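Local coordinates for protein monooxygenase (Agrobacterium tumefaciens, PDB 2I7G) that is a luciferase-like monooxygenase that probably uses reduced flavin and molecular oxygen to oxidise an organic substrate, at residues A163-T171 and G182-R193; P231-A239 and T248-V256. All blocks are in the same frame, centred on the assembly; numbering follows the deposited sequence.

Interaction 1 of 2, residues A163-T171 and G182-R193; sequences ALREQEVVT and GRGVYPRPLQER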
loop_
_atom_site.group_PDB
_atom_site.type_symbol
_atom_site.label_atom_id
_atom_site.label_comp_id
_atom_site.label_asym_id
_atom_site.label_seq_id
_atom_site.Cartn_x
_atom_site.Cartn_y
_atom_site.Cartn_z
ATOM N N ALA B 163 0.006 -16.188 -13.198
ATOM C CA ALA B 163 -1.195 -17.018 -12.993
ATOM C C ALA B 163 -2.320 -16.182 -12.368
ATOM O O ALA B 163 -3.478 -16.265 -12.807
ATOM C CB ALA B 163 -0.859 -18.192 -12.109
ATOM N N LEU B 164 -1.947 -15.360 -11.383
ATOM C CA LEU B 164 -2.912 -14.530 -10.651
ATOM C C LEU B 164 -3.557 -13.523 -11.573
ATOM O O LEU B 164 -4.754 -13.282 -11.494
ATOM C CB LEU B 164 -2.217 -13.790 -9.509
ATOM C CG LEU B 164 -1.676 -14.630 -8.351
ATOM C CD1 LEU B 164 -0.892 -13.720 -7.416
ATOM C CD2 LEU B 164 -2.834 -15.380 -7.623
ATOM N N ARG B 165 -2.782 -12.927 -12.471
ATOM C CA ARG B 165 -3.371 -11.882 -13.291
ATOM C C ARG B 165 -4.250 -12.474 -14.407
ATOM O O ARG B 165 -5.059 -11.758 -14.991
ATOM C CB ARG B 165 -2.287 -10.946 -13.857
ATOM C CG ARG B 165 -1.627 -11.497 -15.036
ATOM C CD ARG B 165 -0.926 -10.391 -15.814
ATOM N NE ARG B 165 -0.182 -10.977 -16.916
ATOM C CZ ARG B 165 0.609 -10.294 -17.728
ATOM N NH1 ARG B 165 0.781 -8.974 -17.568
ATOM N NH2 ARG B 165 1.257 -10.945 -18.691
ATOM N N GLU B 166 -4.100 -13.765 -14.696
ATOM C CA GLU B 166 -4.793 -14.386 -15.831
ATOM C C GLU B 166 -6.217 -14.845 -15.504
ATOM O O GLU B 166 -7.036 -15.049 -16.404
ATOM C CB GLU B 166 -3.962 -15.551 -16.394
ATOM C CG GLU B 166 -4.357 -16.021 -17.796
ATOM C CD GLU B 166 -4.035 -15.031 -18.898
ATOM O OE1 GLU B 166 -3.066 -14.244 -18.767
ATOM O OE2 GLU B 166 -4.754 -15.060 -19.921
ATOM N N GLN B 167 -6.521 -15.041 -14.223
ATOM C CA GLN B 167 -7.910 -15.372 -13.849
ATOM C C GLN B 167 -8.138 -15.214 -12.379
ATOM O O GLN B 167 -7.199 -15.196 -11.619
ATOM C CB GLN B 167 -8.228 -16.797 -14.226
ATOM C CG GLN B 167 -7.372 -17.819 -13.550
ATOM C CD GLN B 167 -7.651 -19.210 -14.090
ATOM O OE1 GLN B 167 -8.813 -19.634 -14.192
ATOM N NE2 GLN B 167 -6.589 -19.931 -14.434
ATOM N N GLU B 168 -9.409 -15.160 -11.998
ATOM C CA GLU B 168 -9.813 -14.862 -10.629
ATOM C C GLU B 168 -9.412 -15.950 -9.631
ATOM O O GLU B 168 -8.883 -15.644 -8.560
ATOM C CB GLU B 168 -11.326 -14.650 -10.604
ATOM C CG GLU B 168 -11.922 -14.259 -9.263
ATOM C CD GLU B 168 -13.384 -13.828 -9.404
ATOM O OE1 GLU B 168 -13.675 -13.025 -10.321
ATOM O OE2 GLU B 168 -14.235 -14.291 -8.609
ATOM N N VAL B 169 -9.657 -17.209 -9.998
ATOM C CA VAL B 169 -9.464 -18.338 -9.088
ATOM C C VAL B 169 -8.301 -19.160 -9.607
ATOM O O VAL B 169 -8.314 -19.568 -10.781
ATOM C CB VAL B 169 -10.757 -19.196 -8.992
ATOM C CG1 VAL B 169 -10.510 -20.483 -8.156
ATOM C CG2 VAL B 169 -11.875 -18.359 -8.384
ATOM N N VAL B 170 -7.290 -19.380 -8.764
ATOM C CA VAL B 170 -6.091 -20.122 -9.199
ATOM C C VAL B 170 -5.775 -21.350 -8.366
ATOM O O VAL B 170 -6.102 -21.420 -7.177
ATOM C CB VAL B 170 -4.820 -19.236 -9.249
ATOM C CG1 VAL B 170 -4.989 -18.086 -10.241
ATOM C CG2 VAL B 170 -4.487 -18.716 -7.860
ATOM N N THR B 171 -5.142 -22.320 -9.029
ATOM C CA THR B 171 -4.527 -23.475 -8.396
ATOM C C THR B 171 -3.072 -23.442 -8.853
ATOM O O THR B 171 -2.788 -23.450 -10.056
ATOM C CB THR B 171 -5.235 -24.798 -8.802
ATOM O OG1 THR B 171 -6.544 -24.816 -8.210
ATOM C CG2 THR B 171 -4.437 -26.023 -8.330
ATOM N N GLY B 182 -7.284 -23.582 -5.517
ATOM C CA GLY B 182 -8.599 -23.161 -6.051
ATOM C C GLY B 182 -9.160 -21.990 -5.267
ATOM O O GLY B 182 -10.323 -22.006 -4.881
ATOM N N ARG B 183 -8.324 -20.973 -5.034
ATOM C CA ARG B 183 -8.735 -19.802 -4.245
ATOM C C ARG B 183 -8.832 -18.549 -5.127
ATOM O O ARG B 183 -7.988 -18.329 -6.007
ATOM C CB ARG B 183 -7.722 -19.508 -3.133
ATOM C CG ARG B 183 -7.381 -20.693 -2.207
ATOM C CD ARG B 183 -8.631 -21.358 -1.602
ATOM N NE ARG B 183 -9.447 -20.488 -0.745
ATOM C CZ ARG B 183 -10.604 -20.863 -0.197
ATOM N NH1 ARG B 183 -11.296 -20.012 0.576
ATOM N NH2 ARG B 183 -11.109 -22.100 -0.427
ATOM N N GLY B 184 -9.839 -17.718 -4.870
ATOM C CA GLY B 184 -9.949 -16.415 -5.561
ATOM C C GLY B 184 -9.031 -15.379 -4.929
ATOM O O GLY B 184 -8.840 -15.377 -3.699
ATOM N N VAL B 185 -8.495 -14.465 -5.751
ATOM C CA VAL B 185 -7.615 -13.405 -5.250
ATOM C C VAL B 185 -8.246 -12.065 -5.587
ATOM O O VAL B 185 -8.485 -11.774 -6.759
ATOM C CB VAL B 185 -6.176 -13.489 -5.804
ATOM C CG1 VAL B 185 -5.318 -12.318 -5.274
ATOM C CG2 VAL B 185 -5.559 -14.856 -5.393
ATOM N N TYR B 186 -8.522 -11.261 -4.554
ATOM C CA TYR B 186 -9.339 -10.045 -4.698
ATOM C C TYR B 186 -8.568 -8.818 -4.141
ATOM O O TYR B 186 -7.706 -8.972 -3.259
ATOM C CB TYR B 186 -10.676 -10.227 -3.921
ATOM C CG TYR B 186 -11.417 -11.425 -4.458
ATOM C CD1 TYR B 186 -12.007 -11.382 -5.720
ATOM C CD2 TYR B 186 -11.377 -12.641 -3.769
ATOM C CE1 TYR B 186 -12.639 -12.526 -6.263
ATOM C CE2 TYR B 186 -12.008 -13.795 -4.288
ATOM C CZ TYR B 186 -12.605 -13.724 -5.538
ATOM O OH TYR B 186 -13.178 -14.870 -6.027
ATOM N N PRO B 187 -8.892 -7.592 -4.610
ATOM C CA PRO B 187 -9.874 -7.302 -5.641
ATOM C C PRO B 187 -9.282 -7.487 -7.039
ATOM O O PRO B 187 -8.048 -7.408 -7.222
ATOM C CB PRO B 187 -10.187 -5.810 -5.425
ATOM C CG PRO B 187 -8.876 -5.230 -4.982
ATOM C CD PRO B 187 -8.254 -6.354 -4.102
ATOM N N ARG B 188 -10.159 -7.721 -8.013
ATOM C CA ARG B 188 -9.702 -7.825 -9.403
ATOM C C ARG B 188 -9.372 -6.410 -9.914
ATOM O O ARG B 188 -10.035 -5.440 -9.534
ATOM C CB ARG B 188 -10.787 -8.472 -10.289
ATOM C CG ARG B 188 -11.244 -9.862 -9.811
ATOM C CD ARG B 188 -10.032 -10.735 -9.497
ATOM N NE ARG B 188 -9.194 -10.976 -10.679
ATOM C CZ ARG B 188 -8.039 -11.644 -10.662
ATOM N NH1 ARG B 188 -7.521 -12.084 -9.502
ATOM N NH2 ARG B 188 -7.401 -11.852 -11.822
ATOM N N PRO B 189 -8.306 -6.275 -10.715
ATOM C CA PRO B 189 -7.984 -4.937 -11.216
ATOM C C PRO B 189 -8.947 -4.474 -12.271
ATOM O O PRO B 189 -9.847 -5.246 -12.688
ATOM C CB PRO B 189 -6.590 -5.110 -11.824
ATOM C CG PRO B 189 -6.495 -6.517 -12.209
ATOM C CD PRO B 189 -7.338 -7.290 -11.176
ATOM N N LEU B 190 -8.755 -3.235 -12.719
ATOM C CA LEU B 190 -9.541 -2.722 -13.842
ATOM C C LEU B 190 -9.019 -3.152 -15.229
ATOM O O LEU B 190 -9.805 -3.547 -16.109
ATOM C CB LEU B 190 -9.649 -1.200 -13.722
ATOM C CG LEU B 190 -10.739 -0.408 -14.441
ATOM C CD1 LEU B 190 -12.169 -0.940 -14.282
ATOM C CD2 LEU B 190 -10.644 0.988 -13.860
ATOM N N GLN B 191 -7.706 -3.072 -15.428
ATOM C CA GLN B 191 -7.099 -3.473 -16.697
ATOM C C GLN B 191 -7.339 -4.972 -16.937
ATOM O O GLN B 191 -7.334 -5.762 -15.989
ATOM C CB GLN B 191 -5.598 -3.185 -16.708
ATOM C CG GLN B 191 -5.258 -1.696 -16.738
ATOM C CD GLN B 191 -3.751 -1.470 -16.669
ATOM O OE1 GLN B 191 -3.082 -1.408 -17.697
ATOM N NE2 GLN B 191 -3.217 -1.391 -15.462
ATOM N N GLU B 192 -7.553 -5.347 -18.194
ATOM C CA GLU B 192 -7.748 -6.772 -18.534
ATOM C C GLU B 192 -6.551 -7.640 -18.104
ATOM O O GLU B 192 -6.720 -8.736 -17.543
ATOM C CB GLU B 192 -8.046 -6.962 -20.021
ATOM C CG GLU B 192 -8.244 -8.437 -20.370
ATOM C CD GLU B 192 -9.239 -8.680 -21.502
ATOM O OE1 GLU B 192 -9.353 -7.813 -22.403
ATOM O OE2 GLU B 192 -9.894 -9.755 -21.480
ATOM N N ARG B 193 -5.350 -7.113 -18.314
ATOM C CA ARG B 193 -4.120 -7.792 -17.941
ATOM C C ARG B 193 -3.218 -6.750 -17.290
ATOM O O ARG B 193 -2.702 -5.861 -17.970
ATOM C CB ARG B 193 -3.438 -8.367 -19.189
ATOM C CG ARG B 193 -2.791 -9.741 -19.003
ATOM C CD ARG B 193 -3.861 -10.836 -18.927
ATOM N NE ARG B 193 -3.428 -12.148 -19.422
ATOM C CZ ARG B 193 -3.470 -12.534 -20.700
ATOM N NH1 ARG B 193 -3.909 -11.710 -21.649
ATOM N NH2 ARG B 193 -3.062 -13.754 -21.038
HETATM O O HOH W 1 -6.082 -14.624 -9.165
#
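Arg188 brings the edge of its guanidinium to Leu164 O at the end of helix 150-166, and the tight half of the contact gathers there. Its NH2 gives Leu164 O a straight bond of 3.0 Å (169° at the hydrogen) in the guanidinium plane, while NH1 turns back to Val185 O and also donates to a water that bonds Gln167 O. Glu168 CA sits 3.7 Å above the centre of the same plane. CG of Glu168 lies anti to the backbone N (chi1 -177°), which, in the conformer modelled here, carries the carboxylate to Tyr186, whose OH donates to OE2 over 2.8 Å on the anti side, tilted from the carboxylate plane; OE1 then pairs with Arg40 of the second subunit in a salt bridge. The apolar part is Leu164 CD2 against Val185 CG2, 3.6 Å, the side chains crossing at about a right angle.

Val185 N to Glu168 O (3.1 Å) leads into the small antiparallel sheet appended to the TIM barrel. Val170 and Arg183 exchange backbone bonds, and Gly182 and Arg183 both face Val170, a G1 beta bulge; the positive phi of Gly182 (69°) suits glycine.

The solvent side is looser and less certain, Glu166 and Arg193 each having two conformers. Arg193 CG lies over one face of the Arg165 guanidinium, whose NH1 bonds Leu194 O. Glu166 and Arg193 pair as a salt bridge, but its modelled distances are doubtfully short.

Interaction 2 of 2, residues P231-A239 and T248-V256; sequences PLFDLYHEA and TKLRTSINV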
loop_
_atom_site.group_PDB
_atom_site.type_symbol
_atom_site.label_atom_id
_atom_site.label_comp_id
_atom_site.label_asym_id
_atom_site.label_seq_id
_atom_site.Cartn_x
_atom_site.Cartn_y
_atom_site.Cartn_z
ATOM N N PRO B 231 22.897 -5.224 -28.538
ATOM C CA PRO B 231 22.774 -6.668 -28.783
ATOM C C PRO B 231 21.892 -7.414 -27.770
ATOM O O PRO B 231 21.362 -8.491 -28.097
ATOM C CB PRO B 231 24.225 -7.170 -28.723
ATOM C CG PRO B 231 25.047 -5.983 -29.110
ATOM C CD PRO B 231 24.316 -4.814 -28.459
ATOM N N LEU B 232 21.721 -6.855 -26.572
ATOM C CA LEU B 232 20.862 -7.515 -25.567
ATOM C C LEU B 232 19.441 -7.575 -26.084
ATOM O O LEU B 232 18.731 -8.562 -25.855
ATOM C CB LEU B 232 20.907 -6.826 -24.187
ATOM C CG LEU B 232 22.245 -7.000 -23.431
ATOM C CD1 LEU B 232 22.276 -6.129 -22.190
ATOM C CD2 LEU B 232 22.545 -8.483 -23.033
ATOM N N PHE B 233 19.018 -6.522 -26.783
ATOM C CA PHE B 233 17.661 -6.519 -27.333
ATOM C C PHE B 233 17.542 -7.512 -28.514
ATOM O O PHE B 233 16.462 -8.061 -28.730
ATOM C CB PHE B 233 17.222 -5.131 -27.764
ATOM C CG PHE B 233 16.802 -4.257 -26.604
ATOM C CD1 PHE B 233 16.445 -4.832 -25.382
ATOM C CD2 PHE B 233 16.730 -2.889 -26.744
ATOM C CE1 PHE B 233 16.052 -4.026 -24.294
ATOM C CE2 PHE B 233 16.335 -2.070 -25.667
ATOM C CZ PHE B 233 15.989 -2.635 -24.462
ATOM N N ASP B 234 18.643 -7.711 -29.267
ATOM C CA ASP B 234 18.727 -8.816 -30.250
ATOM C C ASP B 234 18.377 -10.140 -29.613
ATOM O O ASP B 234 17.599 -10.926 -30.149
ATOM C CB ASP B 234 20.159 -8.979 -30.853
ATOM C CG ASP B 234 20.533 -7.883 -31.832
ATOM O OD1 ASP B 234 19.664 -7.028 -32.126
ATOM O OD2 ASP B 234 21.712 -7.899 -32.331
ATOM N N LEU B 235 19.004 -10.404 -28.475
ATOM C CA LEU B 235 18.834 -11.655 -27.787
ATOM C C LEU B 235 17.406 -11.834 -27.271
ATOM O O LEU B 235 16.847 -12.927 -27.353
ATOM C CB LEU B 235 19.820 -11.711 -26.647
ATOM C CG LEU B 235 19.952 -12.954 -25.798
ATOM C CD1 LEU B 235 20.426 -14.137 -26.656
ATOM C CD2 LEU B 235 20.983 -12.596 -24.745
ATOM N N TYR B 236 16.828 -10.753 -26.723
ATOM C CA TYR B 236 15.410 -10.720 -26.343
ATOM C C TYR B 236 14.496 -11.142 -27.516
ATOM O O TYR B 236 13.660 -12.034 -27.381
ATOM C CB TYR B 236 15.093 -9.281 -25.920
ATOM C CG TYR B 236 13.665 -8.999 -25.609
ATOM C CD1 TYR B 236 13.025 -9.642 -24.549
ATOM C CD2 TYR B 236 12.943 -8.077 -26.380
ATOM C CE1 TYR B 236 11.670 -9.373 -24.229
ATOM C CE2 TYR B 236 11.601 -7.808 -26.098
ATOM C CZ TYR B 236 10.975 -8.447 -25.008
ATOM O OH TYR B 236 9.667 -8.160 -24.706
ATOM N N HIS B 237 14.646 -10.475 -28.653
ATOM C CA HIS B 237 13.800 -10.754 -29.820
ATOM C C HIS B 237 14.056 -12.146 -30.386
ATOM O O HIS B 237 13.117 -12.808 -30.836
ATOM C CB HIS B 237 13.983 -9.678 -30.901
ATOM C CG HIS B 237 13.526 -8.311 -30.471
ATOM N ND1 HIS B 237 12.218 -8.037 -30.137
ATOM C CD2 HIS B 237 14.199 -7.143 -30.342
ATOM C CE1 HIS B 237 12.110 -6.768 -29.787
ATOM N NE2 HIS B 237 13.298 -6.203 -29.898
ATOM N N GLU B 238 15.312 -12.589 -30.359
ATOM C CA GLU B 238 15.657 -13.935 -30.887
ATOM C C GLU B 238 15.091 -15.027 -29.982
ATOM O O GLU B 238 14.536 -16.013 -30.464
ATOM C CB GLU B 238 17.175 -14.070 -31.070
ATOM C CG GLU B 238 17.695 -15.430 -31.540
ATOM C CD GLU B 238 17.354 -15.765 -32.996
ATOM O OE1 GLU B 238 16.728 -14.939 -33.714
ATOM O OE2 GLU B 238 17.733 -16.877 -33.416
ATOM N N ALA B 239 15.183 -14.831 -28.664
ATOM C CA ALA B 239 14.553 -15.754 -27.729
ATOM C C ALA B 239 13.053 -15.795 -27.958
ATOM O O ALA B 239 12.442 -16.876 -27.928
ATOM C CB ALA B 239 14.869 -15.377 -26.309
ATOM N N THR B 248 3.857 -8.563 -30.957
ATOM C CA THR B 248 3.118 -7.444 -30.403
ATOM C C THR B 248 3.027 -7.541 -28.892
ATOM O O THR B 248 2.644 -6.576 -28.246
ATOM C CB THR B 248 1.677 -7.383 -30.990
ATOM O OG1 THR B 248 0.934 -8.546 -30.575
ATOM C CG2 THR B 248 1.707 -7.282 -32.531
ATOM N N LYS B 249 3.334 -8.710 -28.331
ATOM C CA LYS B 249 3.496 -8.831 -26.881
ATOM C C LYS B 249 4.714 -8.002 -26.442
ATOM O O LYS B 249 4.746 -7.441 -25.343
ATOM C CB LYS B 249 3.740 -10.288 -26.477
ATOM C CG LYS B 249 2.498 -11.148 -26.359
ATOM C CD LYS B 249 2.898 -12.567 -26.020
ATOM C CE LYS B 249 1.938 -13.164 -25.008
ATOM N NZ LYS B 249 2.299 -14.572 -24.690
ATOM N N LEU B 250 5.712 -7.969 -27.318
ATOM C CA LEU B 250 7.043 -7.555 -26.931
ATOM C C LEU B 250 7.102 -6.036 -26.832
ATOM O O LEU B 250 6.618 -5.308 -27.717
ATOM C CB LEU B 250 8.094 -8.125 -27.880
ATOM C CG LEU B 250 7.974 -9.630 -28.189
ATOM C CD1 LEU B 250 9.028 -10.043 -29.200
ATOM C CD2 LEU B 250 8.038 -10.462 -26.900
ATOM N N ARG B 251 7.657 -5.558 -25.725
ATOM C CA ARG B 251 7.867 -4.122 -25.490
ATOM C C ARG B 251 9.239 -3.999 -24.861
ATOM O O ARG B 251 9.659 -4.879 -24.095
ATOM C CB ARG B 251 6.815 -3.519 -24.535
ATOM C CG ARG B 251 5.334 -3.693 -24.933
ATOM C CD ARG B 251 4.883 -2.615 -25.908
ATOM N NE ARG B 251 3.489 -2.785 -26.301
ATOM C CZ ARG B 251 3.081 -3.481 -27.359
ATOM N NH1 ARG B 251 1.785 -3.578 -27.628
ATOM N NH2 ARG B 251 3.962 -4.080 -28.153
ATOM N N THR B 252 9.946 -2.917 -25.181
ATOM C CA THR B 252 11.243 -2.686 -24.579
ATOM C C THR B 252 11.318 -1.278 -24.016
ATOM O O THR B 252 10.749 -0.314 -24.565
ATOM C CB THR B 252 12.394 -2.928 -25.597
ATOM O OG1 THR B 252 12.205 -2.067 -26.723
ATOM C CG2 THR B 252 12.425 -4.427 -26.084
ATOM N N SER B 253 12.065 -1.140 -22.934
ATOM C CA SER B 253 12.319 0.157 -22.333
ATOM C C SER B 253 13.825 0.234 -22.058
ATOM O O SER B 253 14.514 -0.796 -21.824
ATOM C CB SER B 253 11.551 0.261 -20.984
ATOM O OG SER B 253 11.760 1.542 -20.431
ATOM N N ILE B 254 14.340 1.455 -22.048
ATOM C CA ILE B 254 15.655 1.671 -21.436
ATOM C C ILE B 254 15.490 2.560 -20.204
ATOM O O ILE B 254 14.705 3.532 -20.211
ATOM C CB ILE B 254 16.727 2.190 -22.421
ATOM C CG1 ILE B 254 16.408 3.625 -22.902
ATOM C CG2 ILE B 254 16.945 1.157 -23.606
ATOM C CD1 ILE B 254 17.476 4.226 -23.862
ATOM N N ASN B 255 16.209 2.206 -19.143
ATOM C CA ASN B 255 16.123 2.898 -17.860
ATOM C C ASN B 255 17.510 3.507 -17.628
ATOM O O ASN B 255 18.478 2.779 -17.514
ATOM C CB ASN B 255 15.855 1.895 -16.743
ATOM C CG ASN B 255 14.476 1.260 -16.813
ATOM O OD1 ASN B 255 13.693 1.499 -17.723
ATOM N ND2 ASN B 255 14.197 0.406 -15.823
ATOM N N VAL B 256 17.590 4.830 -17.588
ATOM C CA VAL B 256 18.876 5.508 -17.565
ATOM C C VAL B 256 18.909 6.574 -16.456
ATOM O O VAL B 256 17.850 7.060 -15.994
ATOM C CB VAL B 256 19.158 6.198 -18.938
ATOM C CG1 VAL B 256 19.013 5.199 -20.066
ATOM C CG2 VAL B 256 18.224 7.415 -19.192
#
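Phe233 and Tyr236 extend from helix 230-242 to Leu250, Thr252 and Ile254, packing the helix against the barrel strand that follows it. This is the second half of a beta-alpha-beta unit of the TIM barrel, strand 217-220, helix 230-242, strand 252-260; the short helix and strand axes run nearly antiparallel, at 153° and 11.0 Å apart.

Most of the contact is apolar. Thr252 brings its CB over one face of the Phe233 ring, a CH-pi contact 4.0 Å from the centroid, displaced toward the rim. With OG1 set between the backbone N and the carbonyl carbon (chi1 58°), the methyl of Thr252 is turned to Tyr236, where CG2 lies 3.5 Å from CE2. Ile254 CG2 lies 3.9 Å from Phe233 CE2, the two side chains crossing at about a right angle. Leu250 slides past Tyr236 in the opposite direction, CB to CE2, and its CD1 touches the edge of the more exposed His237 ring at ND1, 3.9 Å away. The His237 ring in turn has Tyr236 CD2 over a face. Around this core, Phe325 meets the Phe233 ring at a steep angle, Leu219 also packs on Phe233, and Val207 of helix 204-212 packs on Tyr236.

Polar contacts are few. Tyr236 OH bonds Leu215 O, at the approach to strand 217-220, so the buried hydroxyl is satisfied beyond the two segments; from Arg251 N it receives just a weak bond, 3.4 Å long and bent to 139°. At the far end of the aromatic patch, Ser253 O lies in the plane of the Phe233 ring, at its edge, 3.5 Å from CZ.

How the interactions relate
Going along the chain from the N terminus, interaction 1 comes first: helix 150-166 ends, strand 169-172 leaves it, and the hairpin through strand 180-181 returns at 182-193, closing a loop of ten residues. The chain then re-enters the barrel at strand 196-200 and passes through helix 204-212 and strand 217-220 before interaction 2 closes a second, eight-residue loop between helix 230-242 and strand 252-260. The two follow in series, neither nested nor crossed. The centres of interaction 1 and interaction 2 are about 27 Å apart. Interaction 1 lies in a peripheral excursion at the subunit interface and joins the end of helix 150-166 to the small antiparallel sheet, whereas interaction 2 joins a barrel helix to its strand.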